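Local structure of Rio2 kinase (Chaetomium thermophilum, 4GYG) at residues S109-V114 and Q121-I126; L226-F231 and F259-S264; F234-R239 and P254-F259. The protein probably transfers phosphate from ATP to serine and threonine residues of proteins, as a magnesium-dependent RIO-type kinase. All blocks are in the same frame, centred on the assembly; numbering follows the deposited sequence.

How the contacts relate
The three contacts follow the kinase fold from the nucleotide-binding sheet to the lower lobe. Contact 1 comes first in the chain, a hairpin within the five-stranded antiparallel sheet. Contact 3, built on the hairpin of strands 236-242 and 250-256, falls in sequence between the two segments of contact 2, which pairs strands 226-227 and 263-264; the two share Phe259. Their centres lie about 13 Å apart, while contact 1 is centred about 15 Å from contact 3 and 21 Å from contact 2. A salt bridge between Lys125 and Asp258, both ADP-binding, joins contact 1 to contact 3, and a probable hydrogen bond from His228 NE2 to Ile257 O ties contact 2 to contact 3.

Contact 1 of 3, residues S109-V114 and Q121-I126; sequences SDIMIV and QKVLKI
Ile111 and Lys125 face each other as a non-hydrogen-bonded antiparallel pair, the isoleucine folding its far methyl onto the lysine stem. Ile111 CD1 turns back towards the facing strand to lie 3.6 Å from Lys125 CB. The same methyl reaches Val123 CG1 at 3.9 Å, so that it touches both Lys125 and Val123, which stand on the same face of the sheet. Lys125 starts with CG opposite its own backbone N (chi1 174°) and stays extended, which carries CE past Ser109 OG at 4.0 Å and sends the ammonium group beyond the hairpin to salt bridges with Glu163 and Asp258. Farther along this face Ile113 CD1 meets Val123 CG2 at 4.0 Å.

The reverse face is more deeply buried. Met112 and Leu124 run side by side, pointing the same way, with SD 4.1 Å from Leu124 CD2; a bend at chi3 (-37°) then swings Met112 CE over to Ile126 CD1, 3.8 Å away. Val114 comes in at about a right angle, its CG1 against Leu124 CB at 3.7 Å. Asp110, on this face too, turns its carboxylate to Arg131 and Arg128. Six nearly straight backbone bonds, two at each of the pairs Asp110-Ile126, Met112-Leu124 and Val114-Lys122, hold the register.

Ser109 and Lys125 both bind ADP, and the Lys125-Glu163 bridge is consistent with the lysine-glutamate pair of protein kinases, with Glu163 on helix 149-172. Strands 98-105 and 187-191 flank the hairpin in the sheet, bonding to its outer edges. Helix 79-92, from the winged-helix N-terminal region, packs against Leu124 and Ile126 on the Met112 face.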
# COMPACT_ATOMS: atom_id res chain seq x y z
N SER A 109 5.90 -0.24 4.00
CA SER A 109 5.91 -0.35 2.54
C SER A 109 7.16 0.25 1.93
O SER A 109 7.94 0.93 2.60
CB SER A 109 4.67 0.32 1.93
OG SER A 109 4.68 1.71 2.15
N ASP A 110 7.37 -0.03 0.65
CA ASP A 110 8.44 0.61 -0.10
C ASP A 110 7.87 1.34 -1.30
O ASP A 110 6.84 0.93 -1.85
CB ASP A 110 9.44 -0.42 -0.56
CG ASP A 110 10.21 -1.02 0.57
OD1 ASP A 110 10.35 -0.32 1.61
OD2 ASP A 110 10.67 -2.18 0.41
N ILE A 111 8.54 2.41 -1.70
CA ILE A 111 8.14 3.21 -2.86
C ILE A 111 9.27 3.29 -3.89
O ILE A 111 10.38 3.73 -3.58
CB ILE A 111 7.72 4.64 -2.45
CG1 ILE A 111 6.39 4.61 -1.71
CG2 ILE A 111 7.58 5.55 -3.67
CD1 ILE A 111 5.29 3.92 -2.49
N MET A 112 8.97 2.85 -5.11
CA MET A 112 9.88 2.96 -6.23
C MET A 112 9.27 3.87 -7.31
O MET A 112 8.05 3.84 -7.53
CB MET A 112 10.11 1.58 -6.79
CG MET A 112 11.33 1.43 -7.65
SD MET A 112 11.62 -0.32 -7.95
CE MET A 112 11.14 -1.01 -6.37
N ILE A 113 10.09 4.68 -7.97
CA ILE A 113 9.59 5.40 -9.13
C ILE A 113 9.89 4.58 -10.39
O ILE A 113 11.01 4.11 -10.59
CB ILE A 113 10.18 6.81 -9.26
CG1 ILE A 113 9.94 7.61 -7.97
CG2 ILE A 113 9.61 7.53 -10.50
CD1 ILE A 113 8.50 7.58 -7.46
N VAL A 114 8.87 4.39 -11.22
CA VAL A 114 9.03 3.61 -12.43
C VAL A 114 8.63 4.44 -13.65
O VAL A 114 8.05 5.53 -13.53
CB VAL A 114 8.19 2.33 -12.37
CG1 VAL A 114 8.49 1.54 -11.10
CG2 VAL A 114 6.71 2.66 -12.44
N GLN A 121 6.22 8.62 -15.97
CA GLN A 121 6.65 8.21 -14.64
C GLN A 121 5.45 7.83 -13.77
O GLN A 121 4.43 8.51 -13.77
CB GLN A 121 7.45 9.32 -13.95
CG GLN A 121 8.57 9.88 -14.78
CD GLN A 121 9.52 10.78 -13.99
OE1 GLN A 121 9.25 11.17 -12.85
NE2 GLN A 121 10.65 11.11 -14.60
N LYS A 122 5.59 6.74 -13.04
CA LYS A 122 4.53 6.25 -12.17
C LYS A 122 5.12 5.74 -10.84
O LYS A 122 6.33 5.71 -10.64
CB LYS A 122 3.73 5.13 -12.88
CG LYS A 122 3.33 5.44 -14.30
CD LYS A 122 3.03 4.19 -15.13
CE LYS A 122 2.32 4.55 -16.45
NZ LYS A 122 1.79 3.35 -17.19
N VAL A 123 4.23 5.35 -9.93
CA VAL A 123 4.64 4.86 -8.61
C VAL A 123 4.36 3.38 -8.44
O VAL A 123 3.28 2.89 -8.75
CB VAL A 123 3.95 5.68 -7.46
CG1 VAL A 123 4.13 5.00 -6.09
CG2 VAL A 123 4.48 7.09 -7.46
N LEU A 124 5.37 2.66 -7.97
CA LEU A 124 5.23 1.26 -7.63
C LEU A 124 5.32 1.18 -6.12
O LEU A 124 6.36 1.49 -5.54
CB LEU A 124 6.35 0.44 -8.28
CG LEU A 124 6.53 -1.04 -7.96
CD1 LEU A 124 5.37 -1.88 -8.45
CD2 LEU A 124 7.80 -1.49 -8.62
N LYS A 125 4.21 0.82 -5.49
CA LYS A 125 4.20 0.66 -4.05
C LYS A 125 4.27 -0.83 -3.70
O LYS A 125 3.55 -1.65 -4.28
CB LYS A 125 2.97 1.32 -3.44
CG LYS A 125 2.80 1.07 -1.94
CD LYS A 125 1.56 1.78 -1.43
CE LYS A 125 1.32 1.51 0.05
NZ LYS A 125 0.48 2.61 0.67
N ILE A 126 5.18 -1.18 -2.80
CA ILE A 126 5.34 -2.56 -2.39
C ILE A 126 5.02 -2.69 -0.92
O ILE A 126 5.66 -2.05 -0.09
CB ILE A 126 6.76 -3.07 -2.63
CG1 ILE A 126 7.16 -2.85 -4.09
CG2 ILE A 126 6.90 -4.54 -2.19
CD1 ILE A 126 8.63 -3.07 -4.36

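Contact 2 of 3, residues L226-F231 and F259-S264; sequences LIHGDF and FPQMVS
The imidazole of His228 is covered on one face by the amide nitrogen of Gln261, NE2 standing 3.3 Å above the His228 ring plane towards its rim, and on the opposite face by Phe231 CD1. At its edge Phe259 CE1 comes within 4.0 Å of His228 CD2, the two rings being inclined by 73°. Asp230 CA lies in the ring plane at another part of the edge, and Asp230 N gives His228 ND1 a weak bond. The ring has its NE2 hydrogen-bonded to Ile257 O, which helps fix its rotation.

Gln261 NE2 also donates to His228 O at 2.9 Å, approaching from above the carbonyl plane, 49° out of it, and makes a second bond to Asp258 O. A CG set between the backbone N and carbonyl carbon (chi1 77°), with a further bend at chi2, curls the chain back over the histidine. With an alanine in place of Gln261, His228 O and Asp258 O would probably each lose this amide donor, and one face of the imidazole its cover.

The segment 226-231 carries the His-Gly-Asp sequence of the RIO catalytic loop, the counterpart of His-Arg-Asp in classical protein kinases, while 259-264 continues from the Asp-Phe-Pro metal-binding motif through a type I turn, Phe259 to Met262. Beyond the turn the chains pair as short antiparallel strands, Ile227 N to Val263 O and Val263 N to Ile227 O both 2.9 Å. Leu226 and Met262 cross at about a right angle, CD1 lying 3.8 Å from SD, and Ile227 CB packs against Val263 CG2 at 3.9 Å. Behind Ile227 runs helix 270-289, whose Asp277 accepts a bond from Gly229 N.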
# COMPACT_ATOMS: atom_id res chain seq x y z
N LEU A 226 -16.76 4.84 4.63
CA LEU A 226 -15.35 4.59 4.90
C LEU A 226 -14.72 5.41 6.02
O LEU A 226 -15.05 6.59 6.21
CB LEU A 226 -14.53 4.79 3.64
CG LEU A 226 -14.79 3.69 2.64
CD1 LEU A 226 -14.09 4.02 1.35
CD2 LEU A 226 -14.30 2.36 3.23
N ILE A 227 -13.81 4.76 6.74
CA ILE A 227 -12.91 5.43 7.66
C ILE A 227 -11.48 5.08 7.28
O ILE A 227 -11.09 3.91 7.29
CB ILE A 227 -13.17 5.02 9.12
CG1 ILE A 227 -14.60 5.36 9.53
CG2 ILE A 227 -12.16 5.68 10.07
CD1 ILE A 227 -15.00 4.72 10.82
N HIS A 228 -10.71 6.09 6.91
CA HIS A 228 -9.31 5.91 6.54
C HIS A 228 -8.54 5.17 7.65
O HIS A 228 -7.97 4.09 7.43
CB HIS A 228 -8.69 7.28 6.26
CG HIS A 228 -7.33 7.23 5.64
ND1 HIS A 228 -6.19 7.07 6.40
CD2 HIS A 228 -6.93 7.33 4.36
CE1 HIS A 228 -5.14 7.06 5.59
NE2 HIS A 228 -5.56 7.22 4.35
N GLY A 229 -8.54 5.73 8.86
CA GLY A 229 -8.01 5.02 10.00
C GLY A 229 -6.61 5.43 10.42
O GLY A 229 -6.26 5.32 11.59
N ASP A 230 -5.81 5.91 9.48
CA ASP A 230 -4.43 6.25 9.79
C ASP A 230 -4.04 7.52 9.06
O ASP A 230 -2.92 7.65 8.57
CB ASP A 230 -3.49 5.10 9.44
CG ASP A 230 -2.32 5.00 10.39
OD1 ASP A 230 -2.30 5.72 11.41
OD2 ASP A 230 -1.41 4.18 10.11
N PHE A 231 -5.00 8.43 9.01
CA PHE A 231 -4.88 9.79 8.47
C PHE A 231 -3.72 10.62 8.99
O PHE A 231 -3.92 11.78 9.33
CB PHE A 231 -6.16 10.55 8.83
CG PHE A 231 -6.91 11.10 7.66
CD1 PHE A 231 -7.23 10.30 6.59
CD2 PHE A 231 -7.31 12.42 7.64
CE1 PHE A 231 -7.93 10.80 5.51
CE2 PHE A 231 -8.01 12.94 6.56
CZ PHE A 231 -8.32 12.12 5.49
N PHE A 259 -4.37 3.11 1.64
CA PHE A 259 -5.71 2.53 1.86
C PHE A 259 -5.86 1.08 2.40
O PHE A 259 -7.00 0.66 2.63
CB PHE A 259 -6.55 2.71 0.59
CG PHE A 259 -6.59 4.13 0.11
CD1 PHE A 259 -7.25 5.11 0.86
CD2 PHE A 259 -5.94 4.51 -1.05
CE1 PHE A 259 -7.28 6.43 0.43
CE2 PHE A 259 -5.97 5.82 -1.48
CZ PHE A 259 -6.64 6.79 -0.74
N PRO A 260 -4.76 0.33 2.64
CA PRO A 260 -5.09 -1.05 3.05
C PRO A 260 -5.67 -1.14 4.48
O PRO A 260 -6.25 -2.16 4.86
CB PRO A 260 -3.73 -1.78 2.96
CG PRO A 260 -2.70 -0.70 3.30
CD PRO A 260 -3.31 0.60 2.72
N GLN A 261 -5.54 -0.08 5.26
CA GLN A 261 -6.04 -0.05 6.63
C GLN A 261 -7.45 0.57 6.77
O GLN A 261 -7.93 0.76 7.88
CB GLN A 261 -5.04 0.67 7.57
CG GLN A 261 -5.05 2.20 7.48
CD GLN A 261 -4.91 2.72 6.04
OE1 GLN A 261 -4.12 2.21 5.25
NE2 GLN A 261 -5.68 3.74 5.69
N MET A 262 -8.10 0.90 5.66
CA MET A 262 -9.46 1.47 5.74
C MET A 262 -10.40 0.47 6.39
O MET A 262 -10.23 -0.74 6.22
CB MET A 262 -10.03 1.84 4.37
CG MET A 262 -9.58 3.19 3.86
SD MET A 262 -10.49 3.78 2.42
CE MET A 262 -10.46 5.52 2.80
N VAL A 263 -11.36 0.98 7.15
CA VAL A 263 -12.40 0.13 7.72
C VAL A 263 -13.78 0.70 7.44
O VAL A 263 -13.93 1.89 7.13
CB VAL A 263 -12.24 -0.06 9.24
CG1 VAL A 263 -10.93 -0.75 9.55
CG2 VAL A 263 -12.35 1.27 9.98
N SER A 264 -14.80 -0.15 7.56
CA SER A 264 -16.18 0.27 7.37
C SER A 264 -16.69 1.14 8.54
O SER A 264 -16.33 0.92 9.70
CB SER A 264 -17.08 -0.96 7.19
OG SER A 264 -18.46 -0.61 7.27

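Contact 3 of 3, residues F234-R239 and P254-F259; sequences FNILIR and PIIIDF
Asn235 OD1 and Asp258 OD2 stand 2.8 Å apart, two acceptors that cannot bond to each other but that belong to the two residues binding magnesium. The amide and carboxylate cross at about a right angle as side chains, with their planes turned 49° against each other. Such close oxygens would probably repel without a cation between or beside them. The other carboxylate oxygen, Asp258 OD1, is held by Lys125.

What sets these two groups opposite each other is the backbone just behind them. Ile257 N donates to Asn235 O at 3.0 Å, in the carbonyl plane, at the point where the paired strands give way to loop. Ile257 places CG1 between its own N and carbonyl carbon (chi1 67°), bringing CD1 to 3.5 Å from Phe234 O, while its CG2 branch meets Leu237 CD1 at 4.0 Å. Next along the ladder, Leu237 and Ile255 form a hydrogen-bonded antiparallel pair through two short bonds. At the far end Ile255 CD1 sits over one face of the Arg239 guanidinium, 3.5 Å from NH2; a bend at chi3 (-71°) lays this group back across the strand, and its NH1 is salt-bridged to Asp194.

On the other face, within these segments, the side chains are Ile236, Ile238, Pro254 and Ile256, all apolar. Ile236 and Ile256 lie side by side, CG1 to CD1 4.1 Å, and Ile238 CD1 touches Pro254 CB at 4.2 Å. Helix 207-223 backs this layer with Leu210, Leu214 and Leu217, and strand 196-197 adds to the sheet beside 236-242. A hairpin that runs from the asparagine ending the catalytic loop to the metal-binding aspartate, here in Asp-Phe-Pro rather than Asp-Phe-Gly, is characteristic of the lower lobe of the protein kinase fold.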
# COMPACT_ATOMS: atom_id res chain seq x y z
N PHE A 234 1.78 11.87 6.43
CA PHE A 234 2.59 11.32 5.37
C PHE A 234 1.55 10.81 4.38
O PHE A 234 1.86 10.41 3.25
CB PHE A 234 3.44 10.17 5.91
CG PHE A 234 4.33 10.55 7.07
CD1 PHE A 234 5.70 10.71 6.89
CD2 PHE A 234 3.80 10.76 8.35
CE1 PHE A 234 6.52 11.06 7.95
CE2 PHE A 234 4.62 11.11 9.41
CZ PHE A 234 5.98 11.26 9.22
N ASN A 235 0.30 10.86 4.84
CA ASN A 235 -0.86 10.31 4.15
C ASN A 235 -1.68 11.41 3.47
O ASN A 235 -2.53 11.16 2.61
CB ASN A 235 -1.73 9.61 5.20
CG ASN A 235 -1.28 8.20 5.46
OD1 ASN A 235 -0.53 7.63 4.67
ND2 ASN A 235 -1.76 7.63 6.55
N ILE A 236 -1.42 12.64 3.86
CA ILE A 236 -2.12 13.77 3.31
C ILE A 236 -1.13 14.60 2.48
O ILE A 236 -0.20 15.20 3.03
CB ILE A 236 -2.78 14.58 4.43
CG1 ILE A 236 -3.75 13.68 5.20
CG2 ILE A 236 -3.47 15.80 3.86
CD1 ILE A 236 -4.02 14.11 6.63
N LEU A 237 -1.31 14.58 1.16
CA LEU A 237 -0.47 15.32 0.23
C LEU A 237 -1.18 16.61 -0.14
O LEU A 237 -2.40 16.64 -0.24
CB LEU A 237 -0.21 14.51 -1.04
CG LEU A 237 0.22 13.07 -0.86
CD1 LEU A 237 0.68 12.48 -2.21
CD2 LEU A 237 1.28 12.92 0.20
N ILE A 238 -0.41 17.67 -0.34
CA ILE A 238 -0.98 18.96 -0.67
C ILE A 238 -0.59 19.31 -2.08
O ILE A 238 0.58 19.19 -2.44
CB ILE A 238 -0.46 20.04 0.28
CG1 ILE A 238 -0.99 19.79 1.70
CG2 ILE A 238 -0.86 21.43 -0.21
CD1 ILE A 238 -2.51 19.66 1.77
N ARG A 239 -1.57 19.70 -2.90
CA ARG A 239 -1.27 20.11 -4.27
C ARG A 239 -1.30 21.63 -4.32
O ARG A 239 -2.19 22.26 -3.75
CB ARG A 239 -2.24 19.51 -5.29
CG ARG A 239 -1.66 19.48 -6.72
CD ARG A 239 -2.71 19.54 -7.84
NE ARG A 239 -3.50 18.32 -7.96
CZ ARG A 239 -3.06 17.19 -8.51
NH1 ARG A 239 -1.83 17.10 -8.99
NH2 ARG A 239 -3.86 16.13 -8.58
N PRO A 254 -6.01 18.99 -1.03
CA PRO A 254 -5.40 17.79 -0.43
C PRO A 254 -5.59 16.53 -1.28
O PRO A 254 -6.56 16.40 -2.00
CB PRO A 254 -6.11 17.66 0.91
CG PRO A 254 -7.43 18.33 0.71
CD PRO A 254 -7.26 19.38 -0.36
N ILE A 255 -4.62 15.63 -1.19
CA ILE A 255 -4.69 14.34 -1.85
C ILE A 255 -4.39 13.26 -0.81
O ILE A 255 -3.44 13.36 -0.05
CB ILE A 255 -3.76 14.29 -3.08
CG1 ILE A 255 -4.30 15.23 -4.16
CG2 ILE A 255 -3.65 12.88 -3.64
CD1 ILE A 255 -3.29 15.59 -5.21
N ILE A 256 -5.23 12.24 -0.77
CA ILE A 256 -5.16 11.21 0.25
C ILE A 256 -4.44 10.01 -0.33
O ILE A 256 -4.66 9.65 -1.49
CB ILE A 256 -6.59 10.79 0.72
CG1 ILE A 256 -7.32 11.98 1.31
CG2 ILE A 256 -6.53 9.71 1.77
CD1 ILE A 256 -6.56 12.62 2.48
N ILE A 257 -3.56 9.39 0.47
CA ILE A 257 -3.01 8.08 0.09
C ILE A 257 -3.06 7.11 1.25
O ILE A 257 -3.39 7.51 2.39
CB ILE A 257 -1.55 8.16 -0.42
CG1 ILE A 257 -0.59 8.58 0.70
CG2 ILE A 257 -1.45 9.10 -1.61
CD1 ILE A 257 0.85 8.79 0.26
N ASP A 258 -2.72 5.86 0.96
CA ASP A 258 -2.62 4.76 1.93
C ASP A 258 -3.96 4.18 2.32
O ASP A 258 -4.59 4.66 3.27
CB ASP A 258 -1.88 5.19 3.20
CG ASP A 258 -0.42 4.86 3.16
OD1 ASP A 258 -0.08 3.71 3.50
OD2 ASP A 258 0.38 5.76 2.82
N PHE A 259 -4.37 3.11 1.64
CA PHE A 259 -5.71 2.53 1.86
C PHE A 259 -5.86 1.08 2.40
O PHE A 259 -7.00 0.66 2.63
CB PHE A 259 -6.55 2.71 0.59
CG PHE A 259 -6.59 4.13 0.11
CD1 PHE A 259 -7.25 5.11 0.86
CD2 PHE A 259 -5.94 4.51 -1.05
CE1 PHE A 259 -7.28 6.43 0.43
CE2 PHE A 259 -5.97 5.82 -1.48
CZ PHE A 259 -6.64 6.79 -0.74